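Local coordinates for D-hydantoinase (Ralstonia pickettii, PDB 1NFG), which probably hydrolyses the cyclic amide bond of D-hydantoin derivatives stereospecifically, as a metallo-dependent hydrolase that binds two zinc ions per subunit, at residues M248-S252 with R253-A257; A259-C262 with T263-Y267; W299-R303 with N304-E308; V162-L165 with K166-K170. One frame throughout, in Å; residues are numbered along the deposited sequence.

Contact 1: M248-S252 with R253-A257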
loop_
_atom_site.group_PDB
_atom_site.type_symbol
_atom_site.label_atom_id
_atom_site.label_comp_id
_atom_site.label_asym_id
_atom_site.label_seq_id
_atom_site.Cartn_x
_atom_site.Cartn_y
_atom_site.Cartn_z
ATOM N N MET A 248 1.652 5.038 9.356
ATOM C CA MET A 248 0.382 4.403 9.078
ATOM C C MET A 248 0.532 2.891 8.884
ATOM O O MET A 248 -0.254 2.104 9.436
ATOM C CB MET A 248 -0.247 5.058 7.855
ATOM C CG MET A 248 -1.630 5.599 8.121
ATOM S SD MET A 248 -1.724 6.770 9.494
ATOM C CE MET A 248 -2.001 8.308 8.565
ATOM N N ARG A 249 1.543 2.472 8.125
ATOM C CA ARG A 249 1.743 1.039 7.903
ATOM C C ARG A 249 2.032 0.343 9.226
ATOM O O ARG A 249 1.533 -0.753 9.486
ATOM C CB ARG A 249 2.888 0.793 6.910
ATOM C CG ARG A 249 2.652 1.428 5.550
ATOM C CD ARG A 249 3.833 1.295 4.615
ATOM N NE ARG A 249 3.886 -0.014 3.979
ATOM C CZ ARG A 249 4.919 -0.843 4.073
ATOM N NH1 ARG A 249 5.989 -0.498 4.781
ATOM N NH2 ARG A 249 4.881 -2.017 3.462
ATOM N N ALA A 250 2.828 0.990 10.069
ATOM C CA ALA A 250 3.165 0.433 11.370
ATOM C C ALA A 250 1.885 0.259 12.194
ATOM O O ALA A 250 1.649 -0.809 12.777
ATOM C CB ALA A 250 4.137 1.352 12.086
ATOM N N LYS A 251 1.055 1.305 12.238
ATOM C CA LYS A 251 -0.198 1.239 12.996
ATOM C C LYS A 251 -1.064 0.061 12.552
ATOM O O LYS A 251 -1.658 -0.619 13.383
ATOM C CB LYS A 251 -0.997 2.534 12.860
ATOM C CG LYS A 251 -0.461 3.708 13.661
ATOM C CD LYS A 251 -1.252 4.978 13.358
ATOM C CE LYS A 251 -0.776 6.186 14.174
ATOM N NZ LYS A 251 -1.013 6.055 15.639
ATOM N N SER A 252 -1.133 -0.189 11.249
ATOM C CA SER A 252 -1.933 -1.307 10.757
ATOM C C SER A 252 -1.392 -2.667 11.163
ATOM O O SER A 252 -2.159 -3.609 11.338
ATOM C CB SER A 252 -2.054 -1.244 9.245
ATOM O OG SER A 252 -2.850 -0.131 8.886
ATOM N N ARG A 253 -0.077 -2.777 11.315
ATOM C CA ARG A 253 0.520 -4.042 11.718
ATOM C C ARG A 253 0.293 -4.289 13.200
ATOM O O ARG A 253 0.609 -5.358 13.703
ATOM C CB ARG A 253 2.021 -4.038 11.458
ATOM C CG ARG A 253 2.411 -3.694 10.044
ATOM C CD ARG A 253 3.756 -4.298 9.714
ATOM N NE ARG A 253 4.846 -3.702 10.476
ATOM C CZ ARG A 253 5.432 -2.549 10.162
ATOM N NH1 ARG A 253 5.028 -1.862 9.100
ATOM N NH2 ARG A 253 6.437 -2.092 10.904
ATOM N N GLY A 254 -0.230 -3.295 13.911
ATOM C CA GLY A 254 -0.466 -3.469 15.332
ATOM C C GLY A 254 0.608 -2.843 16.212
ATOM O O GLY A 254 0.591 -2.990 17.439
ATOM N N VAL A 255 1.552 -2.146 15.591
ATOM C CA VAL A 255 2.607 -1.503 16.353
ATOM C C VAL A 255 1.995 -0.319 17.088
ATOM O O VAL A 255 1.248 0.463 16.502
ATOM C CB VAL A 255 3.746 -0.993 15.422
ATOM C CG1 VAL A 255 4.769 -0.193 16.224
ATOM C CG2 VAL A 255 4.427 -2.171 14.738
ATOM N N ARG A 256 2.290 -0.193 18.374
ATOM C CA ARG A 256 1.766 0.933 19.130
ATOM C C ARG A 256 2.603 2.135 18.744
ATOM O O ARG A 256 3.436 2.604 19.515
ATOM C CB ARG A 256 1.864 0.667 20.629
ATOM C CG ARG A 256 0.930 -0.437 21.101
ATOM C CD ARG A 256 1.150 -0.726 22.571
ATOM N NE ARG A 256 2.421 -1.405 22.828
ATOM C CZ ARG A 256 2.997 -1.481 24.027
ATOM N NH1 ARG A 256 2.421 -0.911 25.081
ATOM N NH2 ARG A 256 4.146 -2.137 24.171
ATOM N N ALA A 257 2.384 2.618 17.527
ATOM C CA ALA A 257 3.122 3.757 17.010
ATOM C C ALA A 257 2.321 5.034 17.159
ATOM O O ALA A 257 1.136 5.074 16.819
ATOM C CB ALA A 257 3.460 3.530 15.546
#

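Contact 2: A259-C262 with T263-Y267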
loop_
_atom_site.group_PDB
_atom_site.type_symbol
_atom_site.label_atom_id
_atom_site.label_comp_id
_atom_site.label_asym_id
_atom_site.label_seq_id
_atom_site.Cartn_x
_atom_site.Cartn_y
_atom_site.Cartn_z
ATOM N N ALA A 259 2.582 9.456 16.681
ATOM C CA ALA A 259 3.320 10.455 15.942
ATOM C C ALA A 259 2.709 11.833 16.154
ATOM O O ALA A 259 1.606 11.961 16.685
ATOM C CB ALA A 259 3.339 10.102 14.464
ATOM N N GLU A 260 3.435 12.859 15.730
ATOM C CA GLU A 260 2.996 14.242 15.865
ATOM C C GLU A 260 3.524 15.041 14.678
ATOM O O GLU A 260 4.239 14.504 13.833
ATOM C CB GLU A 260 3.572 14.847 17.150
ATOM C CG GLU A 260 5.101 14.700 17.257
ATOM C CD GLU A 260 5.774 15.835 18.027
ATOM O OE1 GLU A 260 5.340 16.130 19.162
ATOM O OE2 GLU A 260 6.743 16.431 17.501
ATOM N N THR A 261 3.149 16.316 14.608
ATOM C CA THR A 261 3.660 17.213 13.569
ATOM C C THR A 261 3.925 18.525 14.279
ATOM O O THR A 261 3.639 18.659 15.478
ATOM C CB THR A 261 2.674 17.514 12.437
ATOM O OG1 THR A 261 1.874 16.365 12.181
ATOM C CG2 THR A 261 3.441 17.860 11.168
ATOM N N CYS A 262 4.455 19.492 13.543
ATOM C CA CYS A 262 4.757 20.766 14.141
ATOM C C CYS A 262 4.259 21.883 13.250
ATOM O O CYS A 262 4.360 21.821 12.029
ATOM C CB CYS A 262 6.270 20.873 14.398
ATOM S SG CYS A 262 6.939 19.509 15.436
ATOM N N THR A 263 3.712 22.902 13.892
ATOM C CA THR A 263 3.152 24.057 13.226
ATOM C C THR A 263 3.734 24.387 11.858
ATOM O O THR A 263 3.003 24.421 10.866
ATOM C CB THR A 263 3.292 25.287 14.119
ATOM O OG1 THR A 263 2.956 24.928 15.468
ATOM C CG2 THR A 263 2.378 26.406 13.636
ATOM N N HIS A 264 5.042 24.626 11.796
ATOM C CA HIS A 264 5.678 25.006 10.531
ATOM C C HIS A 264 5.561 23.996 9.390
ATOM O O HIS A 264 5.697 24.360 8.222
ATOM C CB HIS A 264 7.152 25.395 10.758
ATOM C CG HIS A 264 7.927 24.412 11.578
ATOM N ND1 HIS A 264 7.619 24.135 12.892
ATOM C CD2 HIS A 264 8.987 23.630 11.265
ATOM C CE1 HIS A 264 8.457 23.222 13.353
ATOM N NE2 HIS A 264 9.295 22.898 12.386
ATOM N N TYR A 265 5.301 22.737 9.716
ATOM C CA TYR A 265 5.154 21.725 8.682
ATOM C C TYR A 265 3.767 21.779 8.045
ATOM O O TYR A 265 3.457 21.002 7.141
ATOM C CB TYR A 265 5.434 20.341 9.261
ATOM C CG TYR A 265 6.876 20.190 9.674
ATOM C CD1 TYR A 265 7.905 20.336 8.741
ATOM C CD2 TYR A 265 7.220 19.936 11.002
ATOM C CE1 TYR A 265 9.238 20.235 9.119
ATOM C CE2 TYR A 265 8.553 19.830 11.391
ATOM C CZ TYR A 265 9.557 19.981 10.445
ATOM O OH TYR A 265 10.877 19.872 10.827
ATOM N N LEU A 266 2.939 22.707 8.517
ATOM C CA LEU A 266 1.594 22.891 7.982
ATOM C C LEU A 266 1.538 24.217 7.230
ATOM O O LEU A 266 0.506 24.571 6.658
ATOM C CB LEU A 266 0.563 22.939 9.113
ATOM C CG LEU A 266 0.429 21.764 10.077
ATOM C CD1 LEU A 266 -0.532 22.149 11.182
ATOM C CD2 LEU A 266 -0.067 20.528 9.341
ATOM N N TYR A 267 2.650 24.943 7.215
ATOM C CA TYR A 267 2.669 26.249 6.585
ATOM C C TYR A 267 3.870 26.591 5.725
ATOM O O TYR A 267 3.749 27.365 4.778
ATOM C CB TYR A 267 2.534 27.324 7.669
ATOM C CG TYR A 267 1.171 27.374 8.319
ATOM C CD1 TYR A 267 0.112 28.027 7.697
ATOM C CD2 TYR A 267 0.936 26.756 9.547
ATOM C CE1 TYR A 267 -1.145 28.070 8.273
ATOM C CE2 TYR A 267 -0.323 26.790 10.135
ATOM C CZ TYR A 267 -1.361 27.452 9.488
ATOM O OH TYR A 267 -2.621 27.498 10.048
#

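Contact 3: W299-R303 with N304-E308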
loop_
_atom_site.group_PDB
_atom_site.type_symbol
_atom_site.label_atom_id
_atom_site.label_comp_id
_atom_site.label_asym_id
_atom_site.label_seq_id
_atom_site.Cartn_x
_atom_site.Cartn_y
_atom_site.Cartn_z
ATOM N N TRP A 299 -2.754 18.009 7.276
ATOM C CA TRP A 299 -4.028 18.522 7.762
ATOM C C TRP A 299 -5.098 17.432 7.685
ATOM O O TRP A 299 -5.899 17.299 8.606
ATOM C CB TRP A 299 -4.477 19.741 6.957
ATOM C CG TRP A 299 -3.841 21.055 7.379
ATOM C CD1 TRP A 299 -3.018 21.847 6.626
ATOM C CD2 TRP A 299 -4.038 21.754 8.622
ATOM N NE1 TRP A 299 -2.700 22.995 7.316
ATOM C CE2 TRP A 299 -3.314 22.963 8.542
ATOM C CE3 TRP A 299 -4.763 21.477 9.790
ATOM C CZ2 TRP A 299 -3.292 23.897 9.586
ATOM C CZ3 TRP A 299 -4.739 22.409 10.830
ATOM C CH2 TRP A 299 -4.009 23.600 10.717
ATOM N N ASN A 300 -5.116 16.648 6.603
ATOM C CA ASN A 300 -6.107 15.579 6.481
ATOM C C ASN A 300 -5.883 14.569 7.580
ATOM O O ASN A 300 -6.834 14.082 8.188
ATOM C CB ASN A 300 -6.030 14.862 5.126
ATOM C CG ASN A 300 -6.579 15.707 3.978
ATOM O OD1 ASN A 300 -7.496 16.516 4.166
ATOM N ND2 ASN A 300 -6.031 15.509 2.777
ATOM N N ALA A 301 -4.617 14.257 7.839
ATOM C CA ALA A 301 -4.279 13.300 8.880
ATOM C C ALA A 301 -4.761 13.833 10.223
ATOM O O ALA A 301 -5.261 13.075 11.053
ATOM C CB ALA A 301 -2.785 13.066 8.907
ATOM N N LEU A 302 -4.609 15.140 10.434
ATOM C CA LEU A 302 -5.056 15.768 11.679
ATOM C C LEU A 302 -6.562 15.572 11.818
ATOM O O LEU A 302 -7.036 15.054 12.825
ATOM C CB LEU A 302 -4.747 17.267 11.670
ATOM C CG LEU A 302 -3.566 17.873 12.448
ATOM C CD1 LEU A 302 -2.772 16.802 13.168
ATOM C CD2 LEU A 302 -2.691 18.663 11.489
ATOM N N ARG A 303 -7.302 15.977 10.786
ATOM C CA ARG A 303 -8.758 15.868 10.778
ATOM C C ARG A 303 -9.232 14.445 11.003
ATOM O O ARG A 303 -10.311 14.225 11.553
ATOM C CB ARG A 303 -9.332 16.389 9.460
ATOM C CG ARG A 303 -10.849 16.519 9.491
ATOM C CD ARG A 303 -11.440 17.010 8.173
ATOM N NE ARG A 303 -11.450 15.971 7.146
ATOM C CZ ARG A 303 -10.525 15.837 6.202
ATOM N NH1 ARG A 303 -9.503 16.683 6.143
ATOM N NH2 ARG A 303 -10.626 14.858 5.309
ATOM N N ASN A 304 -8.429 13.476 10.581
ATOM C CA ASN A 304 -8.793 12.080 10.763
ATOM C C ASN A 304 -8.320 11.524 12.105
ATOM O O ASN A 304 -8.516 10.343 12.404
ATOM C CB ASN A 304 -8.242 11.243 9.610
ATOM C CG ASN A 304 -9.082 11.372 8.353
ATOM O OD1 ASN A 304 -10.244 10.959 8.328
ATOM N ND2 ASN A 304 -8.503 11.948 7.307
ATOM N N GLY A 305 -7.692 12.386 12.904
ATOM C CA GLY A 305 -7.224 11.986 14.222
ATOM C C GLY A 305 -5.995 11.095 14.289
ATOM O O GLY A 305 -5.808 10.349 15.251
ATOM N N VAL A 306 -5.148 11.177 13.274
ATOM C CA VAL A 306 -3.944 10.366 13.227
ATOM C C VAL A 306 -2.892 10.780 14.260
ATOM O O VAL A 306 -2.403 9.943 15.017
ATOM C CB VAL A 306 -3.320 10.421 11.817
ATOM C CG1 VAL A 306 -2.013 9.655 11.784
ATOM C CG2 VAL A 306 -4.297 9.853 10.809
ATOM N N PHE A 307 -2.555 12.069 14.286
ATOM C CA PHE A 307 -1.537 12.598 15.195
ATOM C C PHE A 307 -1.985 12.853 16.629
ATOM O O PHE A 307 -3.151 13.138 16.892
ATOM C CB PHE A 307 -0.962 13.892 14.623
ATOM C CG PHE A 307 -0.223 13.706 13.327
ATOM C CD1 PHE A 307 0.816 12.779 13.231
ATOM C CD2 PHE A 307 -0.544 14.473 12.209
ATOM C CE1 PHE A 307 1.524 12.626 12.042
ATOM C CE2 PHE A 307 0.160 14.326 11.014
ATOM C CZ PHE A 307 1.196 13.404 10.930
ATOM N N GLU A 308 -1.037 12.764 17.556
ATOM C CA GLU A 308 -1.324 12.983 18.964
ATOM C C GLU A 308 -1.335 14.466 19.314
ATOM O O GLU A 308 -1.910 14.861 20.329
ATOM C CB GLU A 308 -0.283 12.283 19.825
ATOM C CG GLU A 308 -0.175 10.814 19.565
ATOM C CD GLU A 308 -1.488 10.114 19.766
ATOM O OE1 GLU A 308 -2.128 10.363 20.805
ATOM O OE2 GLU A 308 -1.879 9.310 18.892
HETATM O O HOH W 1 -4.600 13.952 14.779
#

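Contact 4: V162-L165 with K166-K170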
loop_
_atom_site.group_PDB
_atom_site.type_symbol
_atom_site.label_atom_id
_atom_site.label_comp_id
_atom_site.label_asym_id
_atom_site.label_seq_id
_atom_site.Cartn_x
_atom_site.Cartn_y
_atom_site.Cartn_z
ATOM N N VAL A 162 21.317 -0.565 17.964
ATOM C CA VAL A 162 21.637 -1.291 19.197
ATOM C C VAL A 162 21.184 -0.461 20.395
ATOM O O VAL A 162 20.597 -0.979 21.348
ATOM C CB VAL A 162 23.159 -1.552 19.334
ATOM C CG1 VAL A 162 23.451 -2.258 20.652
ATOM C CG2 VAL A 162 23.653 -2.377 18.158
ATOM N N THR A 163 21.467 0.837 20.328
ATOM C CA THR A 163 21.092 1.768 21.381
ATOM C C THR A 163 19.569 1.865 21.464
ATOM O O THR A 163 18.980 1.627 22.524
ATOM C CB THR A 163 21.685 3.163 21.102
ATOM O OG1 THR A 163 23.118 3.075 21.107
ATOM C CG2 THR A 163 21.226 4.164 22.155
ATOM N N LEU A 164 18.945 2.202 20.335
ATOM C CA LEU A 164 17.491 2.327 20.238
ATOM C C LEU A 164 16.783 1.091 20.801
ATOM O O LEU A 164 15.804 1.201 21.543
ATOM C CB LEU A 164 17.091 2.554 18.775
ATOM C CG LEU A 164 15.612 2.751 18.427
ATOM C CD1 LEU A 164 14.957 3.710 19.410
ATOM C CD2 LEU A 164 15.503 3.286 17.002
ATOM N N LEU A 165 17.288 -0.087 20.458
ATOM C CA LEU A 165 16.714 -1.326 20.952
ATOM C C LEU A 165 16.867 -1.419 22.475
ATOM O O LEU A 165 15.968 -1.906 23.168
ATOM C CB LEU A 165 17.400 -2.515 20.279
ATOM C CG LEU A 165 16.946 -2.841 18.851
ATOM C CD1 LEU A 165 18.031 -3.592 18.097
ATOM C CD2 LEU A 165 15.662 -3.654 18.922
ATOM N N LYS A 166 18.004 -0.960 22.997
ATOM C CA LYS A 166 18.236 -1.003 24.437
ATOM C C LYS A 166 17.315 -0.014 25.129
ATOM O O LYS A 166 16.782 -0.296 26.207
ATOM C CB LYS A 166 19.703 -0.688 24.765
ATOM C CG LYS A 166 20.603 -1.906 24.641
ATOM C CD LYS A 166 22.032 -1.661 25.113
ATOM C CE LYS A 166 22.853 -0.883 24.102
ATOM N NZ LYS A 166 24.309 -0.987 24.412
ATOM N N THR A 167 17.128 1.145 24.497
ATOM C CA THR A 167 16.251 2.179 25.032
ATOM C C THR A 167 14.805 1.684 24.985
ATOM O O THR A 167 14.072 1.819 25.963
ATOM C CB THR A 167 16.361 3.477 24.221
ATOM O OG1 THR A 167 17.717 3.928 24.231
ATOM C CG2 THR A 167 15.482 4.559 24.819
ATOM N N LEU A 168 14.397 1.107 23.854
ATOM C CA LEU A 168 13.036 0.591 23.724
ATOM C C LEU A 168 12.802 -0.448 24.810
ATOM O O LEU A 168 11.729 -0.508 25.417
ATOM C CB LEU A 168 12.806 -0.068 22.353
ATOM C CG LEU A 168 12.132 0.645 21.169
ATOM C CD1 LEU A 168 11.329 1.842 21.650
ATOM C CD2 LEU A 168 13.166 1.080 20.167
ATOM N N ASP A 169 13.820 -1.261 25.061
ATOM C CA ASP A 169 13.712 -2.310 26.063
ATOM C C ASP A 169 13.568 -1.764 27.489
ATOM O O ASP A 169 12.757 -2.266 28.270
ATOM C CB ASP A 169 14.918 -3.243 25.957
ATOM C CG ASP A 169 14.788 -4.456 26.842
ATOM O OD1 ASP A 169 15.106 -4.347 28.046
ATOM O OD2 ASP A 169 14.353 -5.515 26.340
ATOM N N LYS A 170 14.348 -0.737 27.824
ATOM C CA LYS A 170 14.279 -0.126 29.148
ATOM C C LYS A 170 12.932 0.570 29.357
ATOM O O LYS A 170 12.366 0.534 30.455
ATOM C CB LYS A 170 15.409 0.892 29.328
ATOM C CG LYS A 170 16.749 0.285 29.710
ATOM C CD LYS A 170 16.640 -0.502 31.009
ATOM C CE LYS A 170 17.995 -0.999 31.480
ATOM N NZ LYS A 170 17.878 -1.951 32.622
#

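Contact 1: M248-S252 with R253-A257
Val-255 N reaches back five residues to Ala-250 O, a hydrogen bond of 3.1 Å, and the shorter loop from Gly-254 N to Lys-251 O closes inside it, its donor coming from above the carbonyl plane of Lys-251. One residue earlier, Arg-253 N still makes the regular helical bond to Arg-249 O at 3.2 Å, together with a weak one to Ala-250 O. The first two bonds, with the positive phi of Gly-254 (100°), make a Schellman motif. It ends helix 241-253 and lets the chain turn into strand 257-262 of the TIM barrel. The apolar contact usual in this motif is present too: Ala-250 CB lies 4.1 Å from Val-255 CB, and Ala-257 CB meets the same methyl. Leu-223 of helix 212-229 covers both alanines.

Among the charged side chains, Lys-251 is extended until its last torsion (chi4 -66°), where the bend carries NZ to Ala-257 O, 2.6 Å away and only slightly tilted from the carbonyl plane. The same ammonium group also bonds Asn-304 OD1 of the second subunit. Arg-253 folds back along the helix so that one face of its guanidinium lies over Ala-250 CA, with CZ 3.9 Å from that carbon, while NE is salt-bridged to Glu-227. Arg-249 NH1 and Arg-253 NH1 approach to 4.6 Å, a like-charge proximity probably eased by Glu-245 and Glu-246 of the third subunit, which form salt bridges with Arg-249.

Contact 2: A259-C262 with T263-Y267
Tyr-265 folds back onto the end of the strand that precedes it, and its side chain touches Thr-261 near its root and Cys-262 along the ring. Its backbone N closes the turn with a bond of 2.7 Å to Cys-262 O, the N-H pointing at the oxygen at 154°. CB lies against that same oxygen and, at 3.7 Å, against Thr-261 CG2. With CG beside the backbone N (chi1 -66°), the ring is carried across the end of the strand, past Cys-262 CB. CD2 then rests 3.6 Å from Cys-262 CB, and CE2 follows at 3.9 Å. Cys-262 N sits at the edge of the ring, in its plane, whereas one face is taken by His-264, whose CD2 stands 3.7 Å above the ring centre. At the far end OH is hydrogen-bonded to Pro-287 O. His-264 approaches the cysteine from another direction, its CE1 3.4 Å from Cys-262 CB.

A short 3-10 segment thus follows the C-terminal end of a barrel strand, the end at which enzymes of this superfamily carry their metal site. The side chain of Tyr-265 comes within about 4 Å of that of the zinc ligand His-237, and Cys-262 equally close to Asp-313. Strand 257-262 runs parallel to strands 233-235 and 310-311, between which it lies; helix 292-303 covers Thr-261 and Leu-266 through Leu-298, and helix 343-352 meets Thr-263.

Contact 3: W299-R303 with N304-E308
The backbone leaves its helix by two bonds, Val-306 N to Ala-301 O at 2.9 Å and Gly-305 N to Leu-302 O at 2.7 Å, with positive phi at Gly-305. This is a Schellman motif, here closing helix 292-303 of the TIM barrel ahead of strand 310-311. The outer bond is nearly straight (166°), and it sets Val-306 CB against Ala-301 CB at 4.0 Å, the apolar pair that commonly goes with such a cap.

Phe-307 continues the same hydrophobic surface. Leu-302 CD1 meets its ring at the edge and in the ring plane, beside CD2, although the rotation of this leucine is uncertain at 2.7 Å resolution; Ala-301 CB approaches CE2 from an oblique direction. Beyond the helix end the ring packs on Leu-244 of helix 241-253 and on Ala-259 and Thr-261 of strand 257-262.

On the polar side, Asn-300 O accepts a bond from Asn-304 N and a weak one from Asn-304 ND2, so a single carbonyl holds both backbone and amide; Asn-304 OD1 is used by Lys-251 of the second subunit. Arg-303 leaves the helix with CG opposite its backbone N (chi1 -170°) and bends at chi3, which returns its guanidinium to Asn-300. NH1 gives Asn-300 OD1 a bond of 2.8 Å that lies in the guanidinium plane. Asn-304 ND2 sits over one face of the same group, amide and guanidinium planes turned 59° apart. A water donates a 2.7 Å bond to Phe-307 O and a weak one to Leu-302 O.

Contact 4: V162-L165 with K166-K170
Leu-164 and Leu-168 meet one turn apart with their branches crossing obliquely. Leu-164 carries its CG opposite the backbone N (chi1 -178°), which brings both CG and CD1 within touch of Leu-168 CD2. The approach of the two methyls is close, but their exact placement is doubtful at 2.7 Å resolution, the more so because Leu-168 is modelled away from staggered torsions. Both leucines face inward, onto Val-178 of strand 178-180, while Leu-225 and Val-229 of helix 212-229 cover them from the neighbouring helix. They form part of the helix-to-strand layer of the TIM barrel.

Thr-163 and Thr-167 lie side by side and point the same way, Thr-163 CG2 4.1 Å from Thr-167 OG1. Here Thr-163 O is gripped twice. Thr-167 N comes nearly along the C=O axis at 2.7 Å, and Thr-167 OG1 donates a second bond of 3.1 Å from above the carbonyl plane. The hydroxyl is brought there by its place beside the backbone N (chi1 -58°).

On another flank Val-162 and Lys-166 also run alongside each other. The lysine chain, bent at chi3, lays CE against Val-162 CG1 at 3.8 Å, so methylene groups rather than the ammonium make most of this contact.

Chemically, the helix is sorted by flank: Leu-164 and Leu-168 turn toward strand 178-180, Leu-165 toward helix 212-229 and the third subunit, and Asp-169 reaches Tyr-190 OH of the third subunit through OD2. Thr-167, whose hydroxyl donates to Thr-163 O, is buried, and that bond probably offsets the cost of burying it.

Contacts 1, 2 and 3 follow one course through the barrel: helix 241-253 ends in contact 1, strand 257-262 runs through contact 2, and helix 292-303 ends in contact 3. Contacts 1 and 3 pack through Met-248 CE and Val-306 CG1, 3.5 Å apart, and both reach the second subunit. Contacts 2 and 3 lie with centres about 11 Å apart, joined by a probable hydrogen bond of 2.9 Å from Glu-308 N to Ala-259 O. Contact 2 lies nearest the metals, the side chain of Tyr-265 being about 7 Å from a zinc ion. Contact 4 stands apart, its nearest atoms about 8 Å from contact 1; both touch the third subunit.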